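Local coordinates for uncharacterized protein (PDB 4O5P) that probably hydrolyses membrane phospholipids as a type VI secretion effector, using a catalytic domain of the alpha/beta-hydrolase clan, at residues A[691-705]-A[773-787]. Numbering follows the deposited sequence.
Sequences NESNKRLSVLATAGR and RAFTREPGDKVEQIG
Leu697 and Thr776 form a single antiparallel bridge of the hydrogen-bonded kind, Leu697 N giving to Thr776 O and Thr776 N to Leu697 O, both at 3.0 Å, and beyond it helix 779-787 runs almost parallel to strand 697-699, their axes 10° apart. Nearer the helix start, Ser693 N is hydrogen-bonded to Arg777 O; a second hydrogen bond runs from Gly780 N to Asn691 O at 3.1 Å. Asn691 also turns its amide to the helix: ND2 meets the syn side of Asp781 OD1 at 2.9 Å, the acceptor lying close to the amide plane. The Pro779 ring touches both Leu697 CD1 and Ser693, whose OG is 3.1 Å from Pro779 CD and donates to Lys695 O. Ser698 has OG anti to the backbone N (chi1 169°), which carries the hydroxyl to Arg773 O at 2.6 Å. Separately, Ser698 CB lies over one face of the Phe775 ring, a CH-pi contact of 3.8 Å to the centroid. Arg696 CG lies over one face of the extended Arg777's guanidinium, near the rim, while Arg777 NE makes a weak bond to Asn694 O; Arg696 NE is held by a salt bridge to Asp618. Further along, Val699 and Ile786 meet tip to tip, CG1 to CD1 at 3.7 Å, and Thr702 CG2 packs on Ile786 CG2. Water joins Thr702 OG1 to Val783 O, and the hydroxyl is also hydrogen-bonded to Thr610 OG1. Helix and preceding loop thus join strand 697-702, inside a four-stranded antiparallel sheet, to strand 692-693, edging a mixed one: hydrogen bonds, dominant up to the first turn, fix the register, and mainly apolar later turns close helix onto strand.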
loop_
_atom_site.group_PDB
_atom_site.type_symbol
_atom_site.label_atom_id
_atom_site.label_comp_id
_atom_site.label_asym_id
_atom_site.label_seq_id
_atom_site.Cartn_x
_atom_site.Cartn_y
_atom_site.Cartn_z
ATOM N N ASN A 691 -13.005 8.767 7.590
ATOM C CA ASN A 691 -14.205 8.882 6.777
ATOM C C ASN A 691 -14.166 10.089 5.847
ATOM O O ASN A 691 -14.960 10.176 4.921
ATOM C CB ASN A 691 -15.464 8.947 7.657
ATOM C CG ASN A 691 -15.475 10.164 8.567
ATOM O OD1 ASN A 691 -14.456 10.509 9.159
ATOM N ND2 ASN A 691 -16.627 10.825 8.670
ATOM N N GLU A 692 -13.246 11.015 6.105
ATOM C CA GLU A 692 -13.196 12.265 5.339
ATOM C C GLU A 692 -12.152 12.195 4.226
ATOM O O GLU A 692 -11.255 11.349 4.262
ATOM C CB GLU A 692 -12.872 13.442 6.277
ATOM C CG GLU A 692 -13.781 13.530 7.497
ATOM C CD GLU A 692 -13.519 14.762 8.337
ATOM O OE1 GLU A 692 -12.359 14.994 8.744
ATOM O OE2 GLU A 692 -14.484 15.515 8.582
ATOM N N SER A 693 -12.260 13.092 3.246
ATOM C CA SER A 693 -11.284 13.162 2.168
ATOM C C SER A 693 -10.937 14.625 1.880
ATOM O O SER A 693 -11.679 15.539 2.274
ATOM C CB SER A 693 -11.827 12.464 0.900
ATOM O OG SER A 693 -13.128 12.938 0.584
ATOM N N ASN A 694 -9.816 14.860 1.196
ATOM C CA ASN A 694 -9.416 16.233 0.872
ATOM C C ASN A 694 -10.138 16.828 -0.325
ATOM O O ASN A 694 -10.097 18.037 -0.539
ATOM C CB ASN A 694 -7.892 16.352 0.678
ATOM C CG ASN A 694 -7.374 15.531 -0.510
ATOM O OD1 ASN A 694 -8.009 14.566 -0.957
ATOM N ND2 ASN A 694 -6.201 15.908 -1.014
ATOM N N LYS A 695 -10.767 15.983 -1.129
ATOM C CA LYS A 695 -11.543 16.481 -2.251
ATOM C C LYS A 695 -12.912 15.818 -2.259
ATOM O O LYS A 695 -13.124 14.771 -1.622
ATOM C CB LYS A 695 -10.811 16.237 -3.569
ATOM C CG LYS A 695 -10.645 14.769 -3.908
ATOM C CD LYS A 695 -9.916 14.588 -5.242
ATOM C CE LYS A 695 -8.474 15.081 -5.175
ATOM N NZ LYS A 695 -7.860 15.076 -6.535
ATOM N N ARG A 696 -13.843 16.438 -2.971
ATOM C CA ARG A 696 -15.195 15.930 -3.066
ATOM C C ARG A 696 -15.223 14.705 -3.960
ATOM O O ARG A 696 -14.547 14.656 -4.999
ATOM C CB ARG A 696 -16.139 17.014 -3.607
ATOM C CG ARG A 696 -16.219 18.260 -2.713
ATOM C CD ARG A 696 -17.451 19.092 -3.041
ATOM N NE ARG A 696 -17.280 19.818 -4.291
ATOM C CZ ARG A 696 -18.269 20.349 -5.001
ATOM N NH1 ARG A 696 -19.532 20.231 -4.603
ATOM N NH2 ARG A 696 -17.985 20.988 -6.121
ATOM N N LEU A 697 -15.998 13.707 -3.545
ATOM C CA LEU A 697 -16.111 12.471 -4.290
ATOM C C LEU A 697 -17.562 12.062 -4.398
ATOM O O LEU A 697 -18.377 12.394 -3.529
ATOM C CB LEU A 697 -15.335 11.353 -3.600
ATOM C CG LEU A 697 -13.832 11.501 -3.397
ATOM C CD1 LEU A 697 -13.334 10.313 -2.586
ATOM C CD2 LEU A 697 -13.135 11.553 -4.743
ATOM N N SER A 698 -17.872 11.342 -5.475
ATOM C CA SER A 698 -19.198 10.783 -5.688
ATOM C C SER A 698 -19.017 9.286 -5.801
ATOM O O SER A 698 -18.154 8.832 -6.554
ATOM C CB SER A 698 -19.791 11.326 -6.985
ATOM O OG SER A 698 -20.961 10.626 -7.356
ATOM N N VAL A 699 -19.817 8.510 -5.076
ATOM C CA VAL A 699 -19.650 7.058 -5.139
ATOM C C VAL A 699 -20.213 6.551 -6.453
ATOM O O VAL A 699 -21.384 6.771 -6.757
ATOM C CB VAL A 699 -20.338 6.324 -3.973
ATOM C CG1 VAL A 699 -20.149 4.828 -4.128
ATOM C CG2 VAL A 699 -19.780 6.797 -2.632
ATOM N N LEU A 700 -19.376 5.876 -7.234
ATOM C CA LEU A 700 -19.813 5.329 -8.513
ATOM C C LEU A 700 -20.199 3.874 -8.306
ATOM O O LEU A 700 -21.179 3.383 -8.876
ATOM C CB LEU A 700 -18.676 5.425 -9.534
ATOM C CG LEU A 700 -18.962 5.124 -10.995
ATOM C CD1 LEU A 700 -20.047 6.060 -11.543
ATOM C CD2 LEU A 700 -17.664 5.253 -11.792
ATOM N N ALA A 701 -19.404 3.190 -7.485
ATOM C CA ALA A 701 -19.646 1.780 -7.211
ATOM C C ALA A 701 -19.096 1.402 -5.837
ATOM O O ALA A 701 -18.014 1.837 -5.447
ATOM C CB ALA A 701 -19.017 0.918 -8.290
ATOM N N THR A 702 -19.844 0.588 -5.105
ATOM C CA THR A 702 -19.413 0.150 -3.787
ATOM C C THR A 702 -20.280 -1.026 -3.368
ATOM O O THR A 702 -21.379 -1.209 -3.911
ATOM C CB THR A 702 -19.531 1.273 -2.743
ATOM O OG1 THR A 702 -18.877 0.876 -1.533
ATOM C CG2 THR A 702 -20.978 1.585 -2.444
ATOM N N ALA A 703 -19.772 -1.821 -2.432
ATOM C CA ALA A 703 -20.482 -2.989 -1.909
ATOM C C ALA A 703 -20.923 -3.920 -3.043
ATOM O O ALA A 703 -21.948 -4.588 -2.942
ATOM C CB ALA A 703 -21.671 -2.552 -1.083
ATOM N N GLY A 704 -20.141 -3.930 -4.123
ATOM C CA GLY A 704 -20.386 -4.789 -5.272
ATOM C C GLY A 704 -21.435 -4.324 -6.265
ATOM O O GLY A 704 -21.744 -5.041 -7.225
ATOM N N ARG A 705 -22.002 -3.140 -6.062
ATOM C CA ARG A 705 -22.936 -2.634 -7.065
ATOM C C ARG A 705 -22.479 -1.325 -7.673
ATOM O O ARG A 705 -21.717 -0.573 -7.067
ATOM C CB ARG A 705 -24.331 -2.460 -6.474
ATOM C CG ARG A 705 -24.449 -1.458 -5.332
ATOM C CD ARG A 705 -25.725 -1.813 -4.585
ATOM N NE ARG A 705 -26.100 -0.913 -3.513
ATOM C CZ ARG A 705 -26.237 -1.293 -2.246
ATOM N NH1 ARG A 705 -25.999 -2.552 -1.892
ATOM N NH2 ARG A 705 -26.606 -0.413 -1.328
ATOM N N ARG A 773 -25.375 9.657 -4.396
ATOM C CA ARG A 773 -24.321 10.001 -5.353
ATOM C C ARG A 773 -23.689 11.376 -5.124
ATOM O O ARG A 773 -22.795 11.784 -5.876
ATOM C CB ARG A 773 -24.875 9.959 -6.784
ATOM C CG ARG A 773 -25.170 8.563 -7.324
ATOM C CD ARG A 773 -24.736 8.443 -8.780
ATOM N NE ARG A 773 -25.658 9.117 -9.675
ATOM C CZ ARG A 773 -25.293 9.967 -10.629
ATOM N NH1 ARG A 773 -24.013 10.252 -10.840
ATOM N NH2 ARG A 773 -26.220 10.526 -11.385
ATOM N N ALA A 774 -24.170 12.096 -4.115
ATOM C CA ALA A 774 -23.756 13.482 -3.893
ATOM C C ALA A 774 -22.250 13.598 -3.716
ATOM O O ALA A 774 -21.632 12.769 -3.049
ATOM C CB ALA A 774 -24.471 14.070 -2.674
ATOM N N PHE A 775 -21.669 14.634 -4.306
ATOM C CA PHE A 775 -20.259 14.936 -4.086
ATOM C C PHE A 775 -20.049 15.452 -2.662
ATOM O O PHE A 775 -20.555 16.519 -2.306
ATOM C CB PHE A 775 -19.780 15.991 -5.089
ATOM C CG PHE A 775 -19.553 15.457 -6.475
ATOM C CD1 PHE A 775 -18.456 14.643 -6.752
ATOM C CD2 PHE A 775 -20.413 15.792 -7.503
ATOM C CE1 PHE A 775 -18.250 14.159 -8.029
ATOM C CE2 PHE A 775 -20.212 15.313 -8.783
ATOM C CZ PHE A 775 -19.130 14.499 -9.048
ATOM N N THR A 776 -19.315 14.704 -1.842
ATOM C CA THR A 776 -19.018 15.150 -0.482
ATOM C C THR A 776 -17.579 14.853 -0.087
ATOM O O THR A 776 -16.906 14.040 -0.728
ATOM C CB THR A 776 -19.911 14.469 0.573
ATOM O OG1 THR A 776 -19.337 13.212 0.941
ATOM C CG2 THR A 776 -21.319 14.274 0.056
ATOM N N ARG A 777 -17.120 15.508 0.972
ATOM C CA ARG A 777 -15.824 15.188 1.575
ATOM C C ARG A 777 -15.960 14.189 2.724
ATOM O O ARG A 777 -15.031 14.003 3.514
ATOM C CB ARG A 777 -15.126 16.452 2.056
ATOM C CG ARG A 777 -14.527 17.251 0.910
ATOM C CD ARG A 777 -13.633 18.382 1.395
ATOM N NE ARG A 777 -13.173 19.174 0.251
ATOM C CZ ARG A 777 -13.936 20.037 -0.414
ATOM N NH1 ARG A 777 -15.196 20.248 -0.039
ATOM N NH2 ARG A 777 -13.443 20.698 -1.454
ATOM N N GLU A 778 -17.112 13.538 2.828
ATOM C CA GLU A 778 -17.198 12.408 3.745
ATOM C C GLU A 778 -17.613 11.160 2.995
ATOM O O GLU A 778 -18.699 10.635 3.222
ATOM C CB GLU A 778 -18.181 12.680 4.872
ATOM C CG GLU A 778 -17.897 13.950 5.649
ATOM C CD GLU A 778 -19.026 14.927 5.488
ATOM O OE1 GLU A 778 -18.911 15.804 4.602
ATOM O OE2 GLU A 778 -20.035 14.794 6.231
ATOM N N PRO A 779 -16.729 10.662 2.118
ATOM C CA PRO A 779 -17.075 9.489 1.314
ATOM C C PRO A 779 -17.253 8.224 2.164
ATOM O O PRO A 779 -17.990 7.335 1.761
ATOM C CB PRO A 779 -15.872 9.358 0.373
ATOM C CG PRO A 779 -14.727 9.954 1.134
ATOM C CD PRO A 779 -15.341 11.108 1.878
ATOM N N GLY A 780 -16.596 8.147 3.318
ATOM C CA GLY A 780 -16.779 7.002 4.200
ATOM C C GLY A 780 -18.217 6.871 4.685
ATOM O O GLY A 780 -18.766 5.760 4.803
ATOM N N ASP A 781 -18.820 8.020 4.959
ATOM C CA ASP A 781 -20.212 8.113 5.396
ATOM C C ASP A 781 -21.188 7.627 4.310
ATOM O O ASP A 781 -22.113 6.848 4.593
ATOM C CB ASP A 781 -20.550 9.568 5.742
ATOM C CG ASP A 781 -19.756 10.112 6.928
ATOM O OD1 ASP A 781 -18.806 9.454 7.418
ATOM O OD2 ASP A 781 -20.082 11.241 7.357
ATOM N N LYS A 782 -20.994 8.112 3.078
ATOM C CA LYS A 782 -21.784 7.671 1.923
ATOM C C LYS A 782 -21.585 6.186 1.601
ATOM O O LYS A 782 -22.537 5.485 1.233
ATOM C CB LYS A 782 -21.432 8.507 0.674
ATOM C CG LYS A 782 -21.769 9.993 0.777
ATOM C CD LYS A 782 -23.284 10.241 0.829
ATOM C CE LYS A 782 -23.593 11.732 0.964
ATOM N NZ LYS A 782 -25.043 12.023 0.847
ATOM N N VAL A 783 -20.347 5.707 1.710
ATOM C CA VAL A 783 -20.055 4.306 1.431
ATOM C C VAL A 783 -20.801 3.442 2.448
ATOM O O VAL A 783 -21.466 2.461 2.077
ATOM C CB VAL A 783 -18.531 4.004 1.453
ATOM C CG1 VAL A 783 -18.284 2.511 1.611
ATOM C CG2 VAL A 783 -17.846 4.528 0.180
ATOM N N GLU A 784 -20.723 3.829 3.720
ATOM C CA GLU A 784 -21.468 3.122 4.779
ATOM C C GLU A 784 -22.967 3.141 4.490
ATOM O O GLU A 784 -23.630 2.101 4.538
ATOM C CB GLU A 784 -21.195 3.755 6.149
ATOM C CG GLU A 784 -21.385 2.823 7.352
ATOM C CD GLU A 784 -22.843 2.544 7.684
ATOM O OE1 GLU A 784 -23.114 1.576 8.444
ATOM O OE2 GLU A 784 -23.722 3.296 7.198
ATOM N N GLN A 785 -23.496 4.323 4.185
ATOM C CA GLN A 785 -24.929 4.488 3.950
ATOM C C GLN A 785 -25.428 3.622 2.797
ATOM O O GLN A 785 -26.518 3.021 2.862
ATOM C CB GLN A 785 -25.256 5.964 3.690
ATOM C CG GLN A 785 -26.722 6.215 3.323
ATOM C CD GLN A 785 -27.056 7.680 3.182
ATOM O OE1 GLN A 785 -26.173 8.549 3.246
ATOM N NE2 GLN A 785 -28.336 7.972 2.991
ATOM N N ILE A 786 -24.627 3.538 1.741
ATOM C CA ILE A 786 -25.021 2.742 0.590
ATOM C C ILE A 786 -24.975 1.270 0.968
ATOM O O ILE A 786 -25.885 0.507 0.628
ATOM C CB ILE A 786 -24.119 3.023 -0.615
ATOM C CG1 ILE A 786 -24.288 4.471 -1.062
ATOM C CG2 ILE A 786 -24.431 2.078 -1.760
ATOM C CD1 ILE A 786 -23.218 4.924 -2.028
ATOM N N GLY A 787 -23.925 0.870 1.685
ATOM C CA GLY A 787 -23.773 -0.519 2.083
ATOM C C GLY A 787 -24.918 -1.010 2.951
ATOM O O GLY A 787 -25.187 -2.208 3.009
HETATM O O HOH W 1 -19.506 11.360 -1.130
HETATM O O HOH W 2 -21.678 9.549 -10.086
HETATM O O HOH W 3 -21.338 9.972 -3.175
HETATM O O HOH W 4 -20.483 0.322 0.655
#